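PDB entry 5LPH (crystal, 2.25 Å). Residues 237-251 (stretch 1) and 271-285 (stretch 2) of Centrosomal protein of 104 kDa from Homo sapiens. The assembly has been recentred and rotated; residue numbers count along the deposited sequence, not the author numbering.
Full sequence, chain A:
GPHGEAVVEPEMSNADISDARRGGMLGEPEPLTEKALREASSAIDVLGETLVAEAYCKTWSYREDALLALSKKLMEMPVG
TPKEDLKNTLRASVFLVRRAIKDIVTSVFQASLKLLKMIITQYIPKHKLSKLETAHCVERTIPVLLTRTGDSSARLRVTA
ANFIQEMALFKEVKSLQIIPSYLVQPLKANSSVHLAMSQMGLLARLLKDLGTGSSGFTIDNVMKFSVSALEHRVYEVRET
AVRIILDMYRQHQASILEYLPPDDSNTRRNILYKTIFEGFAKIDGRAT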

# COMPACT_ATOMS: atom_id res chain seq x y z
N VAL A 237 4.46 16.89 -10.19
CA VAL A 237 4.65 15.46 -10.53
C VAL A 237 5.80 15.29 -11.53
O VAL A 237 6.69 14.46 -11.33
CB VAL A 237 3.35 14.81 -11.07
CG1 VAL A 237 3.62 13.45 -11.72
CG2 VAL A 237 2.33 14.67 -9.95
N ARG A 238 5.76 16.07 -12.61
CA ARG A 238 6.82 16.04 -13.62
C ARG A 238 8.18 16.38 -13.01
O ARG A 238 9.17 15.71 -13.29
CB ARG A 238 6.52 17.01 -14.75
CG ARG A 238 5.27 16.68 -15.56
CD ARG A 238 5.27 17.43 -16.89
NE ARG A 238 5.26 18.88 -16.73
CZ ARG A 238 4.18 19.64 -16.52
NH1 ARG A 238 2.97 19.10 -16.41
NH2 ARG A 238 4.32 20.96 -16.40
N GLU A 239 8.20 17.40 -12.15
CA GLU A 239 9.43 17.83 -11.48
C GLU A 239 10.04 16.73 -10.59
O GLU A 239 11.26 16.60 -10.52
CB GLU A 239 9.18 19.11 -10.67
CG GLU A 239 10.45 19.80 -10.17
CD GLU A 239 10.18 21.03 -9.31
OE1 GLU A 239 9.00 21.33 -9.02
OE2 GLU A 239 11.16 21.69 -8.91
N THR A 240 9.20 15.96 -9.90
CA THR A 240 9.68 14.86 -9.05
C THR A 240 10.22 13.69 -9.89
O THR A 240 11.17 13.02 -9.49
CB THR A 240 8.59 14.33 -8.08
OG1 THR A 240 7.87 15.42 -7.49
CG2 THR A 240 9.22 13.47 -6.96
N ALA A 241 9.60 13.44 -11.04
CA ALA A 241 10.10 12.43 -11.99
C ALA A 241 11.53 12.73 -12.44
O ALA A 241 12.38 11.82 -12.50
CB ALA A 241 9.18 12.32 -13.19
N VAL A 242 11.79 14.01 -12.73
CA VAL A 242 13.14 14.47 -13.07
C VAL A 242 14.11 14.11 -11.95
O VAL A 242 15.15 13.50 -12.20
CB VAL A 242 13.16 16.00 -13.37
CG1 VAL A 242 14.58 16.55 -13.43
CG2 VAL A 242 12.41 16.30 -14.67
N ARG A 243 13.75 14.46 -10.71
CA ARG A 243 14.59 14.17 -9.53
C ARG A 243 14.91 12.68 -9.33
O ARG A 243 16.03 12.35 -8.94
CB ARG A 243 13.94 14.74 -8.25
CG ARG A 243 13.97 16.26 -8.15
CD ARG A 243 13.06 16.79 -7.05
NE ARG A 243 13.54 16.40 -5.71
CZ ARG A 243 12.78 15.84 -4.77
NH1 ARG A 243 11.49 15.60 -4.99
NH2 ARG A 243 13.31 15.52 -3.59
N ILE A 244 13.95 11.80 -9.61
CA ILE A 244 14.18 10.34 -9.51
C ILE A 244 15.09 9.83 -10.63
O ILE A 244 15.97 9.00 -10.38
CB ILE A 244 12.86 9.54 -9.51
CG1 ILE A 244 12.04 9.89 -8.27
CG2 ILE A 244 13.13 8.03 -9.54
CD1 ILE A 244 10.68 9.23 -8.19
N ILE A 245 14.88 10.33 -11.85
CA ILE A 245 15.74 9.97 -12.99
C ILE A 245 17.20 10.36 -12.72
O ILE A 245 18.10 9.56 -12.99
CB ILE A 245 15.22 10.59 -14.31
CG1 ILE A 245 13.90 9.93 -14.72
CG2 ILE A 245 16.24 10.43 -15.44
CD1 ILE A 245 13.06 10.76 -15.66
N LEU A 246 17.43 11.56 -12.18
CA LEU A 246 18.78 12.02 -11.83
C LEU A 246 19.41 11.15 -10.73
O LEU A 246 20.60 10.83 -10.81
CB LEU A 246 18.79 13.49 -11.41
CG LEU A 246 18.39 14.55 -12.45
CD1 LEU A 246 18.33 15.93 -11.82
CD2 LEU A 246 19.33 14.56 -13.64
N ASP A 247 18.62 10.76 -9.72
CA ASP A 247 19.09 9.84 -8.67
C ASP A 247 19.47 8.46 -9.22
O ASP A 247 20.44 7.86 -8.75
CB ASP A 247 18.03 9.67 -7.56
CG ASP A 247 17.96 10.86 -6.60
OD1 ASP A 247 18.83 11.76 -6.65
OD2 ASP A 247 17.02 10.90 -5.78
N MSE A 248 18.72 7.98 -10.20
CA MSE A 248 19.02 6.68 -10.84
C MSE A 248 20.26 6.74 -11.69
O MSE A 248 20.95 5.73 -11.85
CB MSE A 248 17.84 6.21 -11.69
CG MSE A 248 16.64 5.83 -10.82
SE MSE A 248 16.92 4.10 -9.91
CE MSE A 248 16.61 2.94 -11.47
N TYR A 249 20.56 7.92 -12.24
CA TYR A 249 21.80 8.14 -13.00
C TYR A 249 23.04 8.16 -12.10
O TYR A 249 24.08 7.62 -12.48
CB TYR A 249 21.71 9.44 -13.81
CG TYR A 249 22.84 9.61 -14.80
CD1 TYR A 249 22.92 8.80 -15.94
CD2 TYR A 249 23.84 10.56 -14.61
CE1 TYR A 249 23.96 8.94 -16.85
CE2 TYR A 249 24.88 10.71 -15.51
CZ TYR A 249 24.94 9.89 -16.63
OH TYR A 249 25.96 10.02 -17.54
N ARG A 250 22.93 8.76 -10.91
CA ARG A 250 24.02 8.73 -9.91
C ARG A 250 24.39 7.31 -9.46
O ARG A 250 25.56 7.04 -9.18
CB ARG A 250 23.65 9.55 -8.66
CG ARG A 250 23.62 11.06 -8.86
CD ARG A 250 23.47 11.78 -7.53
NE ARG A 250 23.23 13.22 -7.67
CZ ARG A 250 22.04 13.81 -7.85
NH1 ARG A 250 20.91 13.11 -7.92
NH2 ARG A 250 21.98 15.14 -7.96
N GLN A 251 23.40 6.42 -9.37
CA GLN A 251 23.61 5.04 -8.91
C GLN A 251 24.03 4.11 -10.05
O GLN A 251 25.05 3.43 -9.95
CB GLN A 251 22.34 4.50 -8.24
CG GLN A 251 21.83 5.27 -7.01
CD GLN A 251 22.66 5.01 -5.78
OE1 GLN A 251 22.83 3.86 -5.42
NE2 GLN A 251 23.16 6.06 -5.12
N ILE A 271 11.56 21.20 -22.22
CA ILE A 271 12.28 21.82 -21.10
C ILE A 271 12.69 20.82 -20.00
O ILE A 271 13.73 20.99 -19.35
CB ILE A 271 11.46 23.02 -20.53
CG1 ILE A 271 11.29 24.11 -21.60
CG2 ILE A 271 12.09 23.62 -19.27
CD1 ILE A 271 10.11 25.03 -21.38
N LEU A 272 11.89 19.77 -19.82
CA LEU A 272 12.15 18.75 -18.79
C LEU A 272 13.36 17.89 -19.17
O LEU A 272 14.21 17.61 -18.32
CB LEU A 272 10.92 17.86 -18.58
CG LEU A 272 9.66 18.60 -18.11
CD1 LEU A 272 8.40 17.97 -18.68
CD2 LEU A 272 9.60 18.69 -16.59
N TYR A 273 13.42 17.48 -20.44
CA TYR A 273 14.57 16.72 -20.95
C TYR A 273 15.86 17.54 -20.98
O TYR A 273 16.95 16.98 -20.77
CB TYR A 273 14.26 16.11 -22.33
CG TYR A 273 13.32 14.93 -22.26
CD1 TYR A 273 13.68 13.76 -21.60
CD2 TYR A 273 12.04 14.98 -22.85
CE1 TYR A 273 12.81 12.67 -21.53
CE2 TYR A 273 11.17 13.91 -22.78
CZ TYR A 273 11.56 12.75 -22.12
OH TYR A 273 10.71 11.68 -22.03
N LYS A 274 15.76 18.85 -21.21
CA LYS A 274 16.91 19.75 -21.05
C LYS A 274 17.49 19.61 -19.64
O LYS A 274 18.68 19.31 -19.49
CB LYS A 274 16.55 21.21 -21.35
CG LYS A 274 17.57 22.23 -20.84
CD LYS A 274 17.35 23.63 -21.41
CE LYS A 274 18.35 24.61 -20.82
NZ LYS A 274 17.97 26.03 -21.06
N THR A 275 16.64 19.80 -18.63
CA THR A 275 17.03 19.68 -17.22
C THR A 275 17.68 18.33 -16.89
O THR A 275 18.67 18.28 -16.15
CB THR A 275 15.82 19.88 -16.28
OG1 THR A 275 15.02 20.98 -16.72
CG2 THR A 275 16.27 20.12 -14.83
N ILE A 276 17.12 17.26 -17.45
CA ILE A 276 17.64 15.90 -17.24
C ILE A 276 19.04 15.74 -17.84
O ILE A 276 19.96 15.30 -17.14
CB ILE A 276 16.67 14.83 -17.83
CG1 ILE A 276 15.38 14.78 -17.00
CG2 ILE A 276 17.32 13.45 -17.85
CD1 ILE A 276 14.20 14.15 -17.71
N PHE A 277 19.19 16.10 -19.11
CA PHE A 277 20.45 15.85 -19.83
C PHE A 277 21.61 16.74 -19.38
O PHE A 277 22.74 16.26 -19.29
CB PHE A 277 20.25 15.93 -21.36
CG PHE A 277 19.45 14.78 -21.93
CD1 PHE A 277 19.86 13.46 -21.72
CD2 PHE A 277 18.30 15.01 -22.68
CE1 PHE A 277 19.13 12.40 -22.24
CE2 PHE A 277 17.57 13.96 -23.20
CZ PHE A 277 17.98 12.66 -22.98
N GLU A 278 21.35 18.01 -19.08
CA GLU A 278 22.38 18.86 -18.45
C GLU A 278 22.55 18.51 -16.96
O GLU A 278 23.59 18.79 -16.38
CB GLU A 278 22.14 20.36 -18.68
CG GLU A 278 21.00 21.01 -17.91
CD GLU A 278 20.79 22.48 -18.28
OE1 GLU A 278 20.23 23.25 -17.46
OE2 GLU A 278 21.18 22.87 -19.39
N GLY A 279 21.52 17.90 -16.37
CA GLY A 279 21.66 17.21 -15.09
C GLY A 279 22.66 16.06 -15.15
O GLY A 279 23.51 15.94 -14.28
N PHE A 280 22.55 15.22 -16.18
CA PHE A 280 23.53 14.13 -16.40
C PHE A 280 24.94 14.68 -16.64
O PHE A 280 25.91 14.14 -16.11
CB PHE A 280 23.15 13.25 -17.61
CG PHE A 280 21.89 12.43 -17.43
CD1 PHE A 280 21.25 12.27 -16.19
CD2 PHE A 280 21.37 11.76 -18.53
CE1 PHE A 280 20.11 11.50 -16.08
CE2 PHE A 280 20.22 10.98 -18.42
CZ PHE A 280 19.59 10.85 -17.19
N ALA A 281 25.04 15.74 -17.44
CA ALA A 281 26.31 16.44 -17.70
C ALA A 281 26.97 16.96 -16.41
O ALA A 281 28.19 16.89 -16.27
CB ALA A 281 26.10 17.58 -18.69
N LYS A 282 26.15 17.48 -15.49
CA LYS A 282 26.62 17.97 -14.19
C LYS A 282 27.19 16.85 -13.31
O LYS A 282 28.20 17.05 -12.63
CB LYS A 282 25.48 18.68 -13.45
CG LYS A 282 25.90 19.84 -12.56
CD LYS A 282 24.70 20.50 -11.88
CE LYS A 282 23.77 21.21 -12.87
NZ LYS A 282 22.65 21.92 -12.19
N ILE A 283 26.55 15.68 -13.35
CA ILE A 283 26.95 14.53 -12.52
C ILE A 283 28.28 13.90 -12.96
O ILE A 283 29.00 13.35 -12.13
CB ILE A 283 25.79 13.47 -12.44
CG1 ILE A 283 24.49 14.08 -11.85
CG2 ILE A 283 26.24 12.21 -11.70
CD1 ILE A 283 24.63 15.01 -10.66
N ASP A 284 28.62 14.00 -14.25
CA ASP A 284 29.88 13.49 -14.82
C ASP A 284 30.94 14.58 -14.90
O ASP A 284 30.71 15.71 -14.48
CB ASP A 284 29.59 12.91 -16.20
CG ASP A 284 28.62 11.73 -16.16
OD1 ASP A 284 28.10 11.40 -15.07
OD2 ASP A 284 28.37 11.14 -17.24
N GLY A 285 32.12 14.23 -15.42
CA GLY A 285 33.22 15.19 -15.63
C GLY A 285 33.16 15.85 -17.00
O GLY A 285 32.30 16.68 -17.26

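Helices 237-251 and 271-283 of human CEP104 pack side by side and run in nearly the same direction, their axes 24° apart and 10.0 Å at closest approach; the two stretches bury 712 Å², both sides summed. Each helix is held by its own i to i+4 backbone hydrogen bonds, and no backbone hydrogen bond crosses between them; side chains meet each other, and L246 also packs on the backbone of I276 and G279. In the register, V242 CA lies 6.3 Å from I276 CA.

Apolar packing runs along the interface. R238 CD touches L272 CD1 at 3.6 Å. V242 CG1 meets I276 CG1 at 4.1 Å, and V242 CG2 meets L272 CD2 at 4.2 Å. I245 CG2 sits 4.0 Å from I276 CG2 and 3.8 Å from F280 CZ, at the edge of that ring. L246 CD2 reaches G279 CA at 3.8 Å; an ideal CB on G279 would lie 2.5 Å from L246 CD2, so the bare backbone makes room for it. Y249 CD2 packs on I283 CG2 at 4.1 Å.

Aromatic contact follows: the Y249 and F280 rings stack face to face, centroids 4.0 Å apart and planes at 19°, so the nearly parallel faces gain broad van der Waals contact.

Just past the helix, D284 accepts a hydrogen bond from the Y249 hydroxyl (OH to OD2, 2.7 Å). R250 NE approaches I283 CD1 at 3.8 Å, and R250 NH1 forms a salt bridge with D247 OD1 at 2.8 Å within its own helix.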